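Local coordinates for mRNA export protein (Chaetomium thermophilum, PDB 4WPM), which probably helps carry mRNA from the nucleus to the cytoplasm as the export factor Mex67, represented here by its RNA recognition motif domain, at residues L44-L47 with E48-S51; L80-N83 with G84-Y87. All coordinates share one frame; numbering follows the deposited sequence.

Contact 1 (L44-L47 with E48-S51); sequences LDFL and ERKS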
ATOM      1  N   LEU A  44      -0.159  12.982  10.899  1.00 14.37           N
ATOM      2  CA  LEU A  44      -1.421  13.710  10.966  1.00 17.84           C
ATOM      3  C   LEU A  44      -1.182  15.133  11.449  1.00 22.24           C
ATOM      4  O   LEU A  44      -1.831  16.069  10.990  1.00 21.47           O
ATOM      5  CB  LEU A  44      -2.417  12.996  11.883  1.00 16.54           C
ATOM      6  CG  LEU A  44      -2.720  11.531  11.553  1.00 18.54           C
ATOM      7  CD1 LEU A  44      -3.975  11.069  12.281  1.00 17.77           C
ATOM      8  CD2 LEU A  44      -2.842  11.293  10.052  1.00 19.13           C
ATOM      9  N   ASP A  45      -0.238  15.291  12.372  1.00 27.92           N
ATOM     10  CA  ASP A  45       0.135  16.614  12.852  1.00 34.57           C
ATOM     11  C   ASP A  45       0.696  17.442  11.702  1.00 28.17           C
ATOM     12  O   ASP A  45       0.387  18.625  11.568  1.00 24.90           O
ATOM     13  CB  ASP A  45       1.159  16.510  13.984  1.00 50.12           C
ATOM     14  CG  ASP A  45       1.555  17.863  14.538  1.00 64.81           C
ATOM     15  OD1 ASP A  45       0.826  18.389  15.405  1.00 70.41           O
ATOM     16  OD2 ASP A  45       2.597  18.402  14.107  1.00 70.50           O
ATOM     17  N   PHE A  46       1.518  16.808  10.871  1.00 22.24           N
ATOM     18  CA  PHE A  46       2.102  17.471   9.711  1.00 18.34           C
ATOM     19  C   PHE A  46       1.036  17.878   8.696  1.00 19.52           C
ATOM     20  O   PHE A  46       1.088  18.973   8.135  1.00 19.88           O
ATOM     21  CB  PHE A  46       3.135  16.559   9.045  1.00 17.90           C
ATOM     22  CG  PHE A  46       3.477  16.956   7.638  1.00 18.40           C
ATOM     23  CD1 PHE A  46       4.328  18.020   7.389  1.00 18.27           C
ATOM     24  CD2 PHE A  46       2.949  16.262   6.561  1.00 16.67           C
ATOM     25  CE1 PHE A  46       4.645  18.383   6.095  1.00 17.43           C
ATOM     26  CE2 PHE A  46       3.262  16.622   5.265  1.00 15.01           C
ATOM     27  CZ  PHE A  46       4.111  17.684   5.031  1.00 15.82           C
ATOM     28  N   LEU A  47       0.070  16.993   8.464  1.00 21.21           N
ATOM     29  CA  LEU A  47      -0.999  17.258   7.507  1.00 22.82           C
ATOM     30  C   LEU A  47      -1.872  18.429   7.943  1.00 30.22           C
ATOM     31  O   LEU A  47      -2.273  19.254   7.121  1.00 30.63           O
ATOM     32  CB  LEU A  47      -1.867  16.012   7.317  1.00 17.65           C
ATOM     33  CG  LEU A  47      -1.204  14.809   6.640  1.00 14.50           C
ATOM     34  CD1 LEU A  47      -2.119  13.596   6.700  1.00 14.82           C
ATOM     35  CD2 LEU A  47      -0.835  15.128   5.199  1.00 11.77           C
ATOM     36  N   GLU A  48      -2.168  18.495   9.237  1.00 26.78           N
ATOM     37  CA  GLU A  48      -2.991  19.568   9.779  1.00 26.58           C
ATOM     38  C   GLU A  48      -2.335  20.934   9.596  1.00 29.33           C
ATOM     39  O   GLU A  48      -2.991  21.900   9.205  1.00 31.25           O
ATOM     40  CB  GLU A  48      -3.274  19.321  11.263  1.00 26.29           C
ATOM     41  CG  GLU A  48      -4.212  18.150  11.527  1.00 31.63           C
ATOM     42  CD  GLU A  48      -4.357  17.831  13.003  1.00 40.24           C
ATOM     43  OE1 GLU A  48      -3.443  18.171  13.783  1.00 50.64           O
ATOM     44  OE2 GLU A  48      -5.387  17.233  13.383  1.00 39.23           O
ATOM     45  N   ARG A  49      -1.039  21.010   9.881  1.00 30.60           N
ATOM     46  CA  ARG A  49      -0.303  22.266   9.774  1.00 33.73           C
ATOM     47  C   ARG A  49      -0.123  22.692   8.317  1.00 31.58           C
ATOM     48  O   ARG A  49      -0.242  23.873   7.990  1.00 28.39           O
ATOM     49  CB  ARG A  49       1.063  22.144  10.453  1.00 41.16           C
ATOM     50  CG  ARG A  49       0.983  21.864  11.946  1.00 50.78           C
ATOM     51  CD  ARG A  49       2.360  21.780  12.581  1.00 59.60           C
ATOM     52  NE  ARG A  49       3.119  20.624  12.102  1.00 62.62           N
ATOM     53  CZ  ARG A  49       4.257  20.692  11.410  1.00 63.69           C
ATOM     54  NH1 ARG A  49       4.859  19.576  11.023  1.00 62.18           N
ATOM     55  NH2 ARG A  49       4.809  21.863  11.103  1.00 65.40           N
ATOM     56  N   LYS A  50       0.164  21.727   7.447  1.00 34.22           N
ATOM     57  CA  LYS A  50       0.468  22.010   6.045  1.00 40.31           C
ATOM     58  C   LYS A  50      -0.755  22.496   5.273  1.00 44.65           C
ATOM     59  O   LYS A  50      -0.634  23.297   4.345  1.00 44.02           O
ATOM     60  CB  LYS A  50       1.052  20.770   5.367  1.00 45.40           C
ATOM     61  CG  LYS A  50       1.813  21.066   4.080  1.00 50.72           C
ATOM     62  CD  LYS A  50       3.072  21.883   4.326  1.00 52.47           C
ATOM     63  CE  LYS A  50       3.851  22.093   3.038  1.00 45.69           C
ATOM     64  NZ  LYS A  50       4.734  23.289   3.112  1.00 40.10           N
ATOM     65  N   SER A  51      -1.926  21.995   5.648  1.00 52.41           N
ATOM     66  CA  SER A  51      -3.169  22.335   4.964  1.00 63.96           C
ATOM     67  C   SER A  51      -3.500  23.816   5.142  1.00 73.19           C
ATOM     68  O   SER A  51      -4.056  24.446   4.242  1.00 72.71           O
ATOM     69  CB  SER A  51      -4.321  21.471   5.478  1.00 67.39           C
ATOM     70  OG  SER A  51      -4.649  21.799   6.815  1.00 69.55           O
TER
HETATM   71  O   HOH W   1       5.073  16.835  12.658  1.00 24.40           O

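Contact 2 (L80-N83 with G84-Y87); sequences LRLN and GFTY. With SO4 (sulfate ion), chain E.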
ATOM      1  N   LEU A  80      -5.818  16.490  -0.257  1.00 23.55           N
ATOM      2  CA  LEU A  80      -5.467  16.059  -1.605  1.00 24.27           C
ATOM      3  C   LEU A  80      -4.445  16.990  -2.260  1.00 22.86           C
ATOM      4  O   LEU A  80      -3.673  16.556  -3.117  1.00 22.26           O
ATOM      5  CB  LEU A  80      -6.724  15.952  -2.474  1.00 25.34           C
ATOM      6  CG  LEU A  80      -7.607  14.722  -2.234  1.00 24.47           C
ATOM      7  CD1 LEU A  80      -8.920  14.843  -2.995  1.00 25.11           C
ATOM      8  CD2 LEU A  80      -6.886  13.437  -2.625  1.00 22.97           C
ATOM      9  N   ARG A  81      -4.438  18.262  -1.871  1.00 24.44           N
ATOM     10  CA  ARG A  81      -3.441  19.198  -2.391  1.00 27.71           C
ATOM     11  C   ARG A  81      -2.030  18.791  -1.987  1.00 26.72           C
ATOM     12  O   ARG A  81      -1.069  19.064  -2.706  1.00 27.65           O
ATOM     13  CB  ARG A  81      -3.709  20.632  -1.919  1.00 33.49           C
ATOM     14  CG  ARG A  81      -4.660  21.400  -2.815  1.00 37.57           C
ATOM     15  CD  ARG A  81      -4.855  22.838  -2.348  1.00 38.88           C
ATOM     16  NE  ARG A  81      -5.957  23.489  -3.053  1.00 40.05           N
ATOM     17  CZ  ARG A  81      -6.223  24.791  -2.998  1.00 41.78           C
ATOM     18  NH1 ARG A  81      -5.468  25.604  -2.272  1.00 43.71           N
ATOM     19  NH2 ARG A  81      -7.248  25.283  -3.681  1.00 41.92           N
ATOM     20  N   LEU A  82      -1.910  18.141  -0.835  1.00 25.46           N
ATOM     21  CA  LEU A  82      -0.607  17.753  -0.314  1.00 24.83           C
ATOM     22  C   LEU A  82      -0.089  16.478  -0.977  1.00 21.01           C
ATOM     23  O   LEU A  82       0.968  15.969  -0.607  1.00 19.23           O
ATOM     24  CB  LEU A  82      -0.675  17.568   1.202  1.00 28.84           C
ATOM     25  CG  LEU A  82      -1.230  18.763   1.984  1.00 33.51           C
ATOM     26  CD1 LEU A  82      -1.281  18.452   3.471  1.00 34.15           C
ATOM     27  CD2 LEU A  82      -0.407  20.020   1.724  1.00 35.50           C
ATOM     28  N   ASN A  83      -0.838  15.950  -1.941  1.00 16.98           N
ATOM     29  CA  ASN A  83      -0.394  14.774  -2.677  1.00 15.26           C
ATOM     30  C   ASN A  83       0.900  15.057  -3.426  1.00 18.39           C
ATOM     31  O   ASN A  83       1.003  16.057  -4.132  1.00 23.25           O
ATOM     32  CB  ASN A  83      -1.471  14.318  -3.663  1.00 13.56           C
ATOM     33  CG  ASN A  83      -1.022  13.143  -4.508  1.00 15.94           C
ATOM     34  OD1 ASN A  83      -1.050  11.994  -4.065  1.00 18.41           O
ATOM     35  ND2 ASN A  83      -0.592  13.427  -5.732  1.00 17.14           N
ATOM     36  N   GLY A  84       1.880  14.173  -3.268  1.00 17.03           N
ATOM     37  CA  GLY A  84       3.154  14.300  -3.955  1.00 16.04           C
ATOM     38  C   GLY A  84       4.193  15.063  -3.154  1.00 18.51           C
ATOM     39  O   GLY A  84       5.366  15.104  -3.528  1.00 19.56           O
ATOM     40  N   PHE A  85       3.766  15.667  -2.049  1.00 20.91           N
ATOM     41  CA  PHE A  85       4.682  16.371  -1.158  1.00 23.54           C
ATOM     42  C   PHE A  85       5.568  15.385  -0.405  1.00 20.10           C
ATOM     43  O   PHE A  85       5.219  14.214  -0.254  1.00 18.25           O
ATOM     44  CB  PHE A  85       3.910  17.245  -0.167  1.00 33.34           C
ATOM     45  CG  PHE A  85       3.541  18.597  -0.712  1.00 45.71           C
ATOM     46  CD1 PHE A  85       3.160  18.748  -2.035  1.00 51.98           C
ATOM     47  CD2 PHE A  85       3.571  19.715   0.102  1.00 49.71           C
ATOM     48  CE1 PHE A  85       2.820  19.991  -2.537  1.00 56.37           C
ATOM     49  CE2 PHE A  85       3.233  20.960  -0.393  1.00 53.41           C
ATOM     50  CZ  PHE A  85       2.856  21.097  -1.713  1.00 55.65           C
ATOM     51  N   THR A  86       6.712  15.871   0.064  1.00 18.74           N
ATOM     52  CA  THR A  86       7.655  15.048   0.808  1.00 17.94           C
ATOM     53  C   THR A  86       7.495  15.269   2.310  1.00 16.98           C
ATOM     54  O   THR A  86       7.506  16.408   2.782  1.00 14.08           O
ATOM     55  CB  THR A  86       9.111  15.354   0.402  1.00 21.46           C
ATOM     56  OG1 THR A  86       9.264  15.178  -1.011  1.00 25.04           O
ATOM     57  CG2 THR A  86      10.082  14.436   1.135  1.00 21.02           C
ATOM     58  N   TYR A  87       7.340  14.176   3.050  1.00 13.85           N
ATOM     59  CA  TYR A  87       7.272  14.225   4.506  1.00 13.50           C
ATOM     60  C   TYR A  87       8.290  13.281   5.128  1.00 10.80           C
ATOM     61  O   TYR A  87       8.293  12.082   4.846  1.00  9.38           O
ATOM     62  CB  TYR A  87       5.871  13.868   5.003  1.00 16.36           C
ATOM     63  CG  TYR A  87       5.821  13.622   6.494  1.00 12.46           C
ATOM     64  CD1 TYR A  87       5.903  14.675   7.394  1.00 11.31           C
ATOM     65  CD2 TYR A  87       5.706  12.334   7.001  1.00 10.23           C
ATOM     66  CE1 TYR A  87       5.865  14.454   8.758  1.00 10.95           C
ATOM     67  CE2 TYR A  87       5.667  12.102   8.363  1.00  7.95           C
ATOM     68  CZ  TYR A  87       5.746  13.166   9.237  1.00 11.81           C
ATOM     69  OH  TYR A  87       5.709  12.943  10.594  1.00 16.43           O
TER
HETATM   70  S   SO4 E 303      -7.106  21.804  -5.579  1.00110.32           S
HETATM   71  O1  SO4 E 303      -8.377  22.513  -5.475  1.00110.58           O
HETATM   72  O2  SO4 E 303      -6.924  21.315  -6.942  1.00111.70           O
HETATM   73  O3  SO4 E 303      -6.011  22.710  -5.245  1.00110.14           O
HETATM   74  O4  SO4 E 303      -7.111  20.676  -4.654  1.00110.46           O

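Contact 1 (L44-L47 with E48-S51)
D45 and R49, one turn apart on the helix 40-51, form a salt bridge in which D45 OD2 takes R49 NE at 3.0 Å. The bond is bent, with an N-H...O angle of 137°, and NE comes to OD2 from above, tilted well out of the carboxylate plane. The R49 chain gets there by folding at chi3 (-66°), which turns NE back toward the preceding turn. A water closes the arrangement: it donates to D45 OD2 and accepts from R49 NH1 at 3.2 Å, so the two charged groups are joined twice, directly and through solvent. D45 also has a like charge near it: OD1 lies 4.6 Å from E48 OE1, and the pull of R49 probably helps offset this.

The backbone repeats the alpha-helical i to i+4 pattern. E48 N, R49 N, K50 N and S51 N bond to the carbonyl oxygens of L44, D45, F46 and L47 in turn. S51 OG also donates to E48 O at 2.9 Å, adding a side-chain bond to the backbone ones, although S51 is poorly ordered.

Two side chains of the next turn meet the F46 ring. R49 NH1 lies at the ring edge, in its plane, 4.0 Å from F46 CD1, with the guanidinium steeply inclined to the ring at 64°. K50 lies alongside, its CB over one face of the ring and its CG 4.2 Å from F46 CZ.

L47 faces inward, packing on L69 of strand 66-71, L79 of helix 73-81 and L82 of the following loop. L44 also reaches L69, while E48 OE2 accepts a hydrogen bond from L57 N in the loop leading to strand 59-63.

Contact 2 (L80-N83 with G84-Y87)
A type II beta turn, L82 to F85, links the helix 73-81 to the short strand 86-87 in this RNA recognition motif domain. It is closed by F85 N donating to L82 O at 3.2 Å, with an N-H...O angle of 157°. N83, already the second residue of the turn, gives its N to L80 O at 3.1 Å, overlapping the end of the helix with the turn. G84 has the positive phi (92°) of the third position of a type II turn, a conformation that suits glycine.

N83 is held by the neighbouring strand, its OD1 accepting from I94 N, while G84 and F85 make backbone bonds with L92. These tie the turn to strand 90-97.

On the helix side, R81 extends toward a sulfate, probably from the crystallisation liquor. Its NH2 makes a weak 3.5 Å hydrogen bond to sulfate O1, which lies at the guanidinium edge, and Q77 NE2 also bonds to the ion. The modelled ion sits too close to R81, and its exact position against that side chain is doubtful.

F85 folds back over the turn, CG placed beside its own backbone N (chi1 -84°). One ring face receives L82 CA toward the rim, 4.2 Å above the plane, and F85 CD2 meets L82 CD2 at 4.3 Å.

Contact 1 comes first along the chain, on the helix 40-51; contact 2 follows after strands 59-63 and 66-71, where helix 73-81 gives way to strand 86-87. Their centres are about 11 Å apart, yet they touch directly. F46 CG comes within 3.3 Å of Y87 CD1, and the aliphatic part of K50 runs past L82 and F85, with K50 CG 3.4 Å from L82 CD2. L47 CD2 meets L82 CD1 deeper in. Thus, within the one RNA recognition motif domain, the turn after helix 73-81 packs along helix 40-51, and Y87 of the outer strand 86-87 meets the same helix at F46.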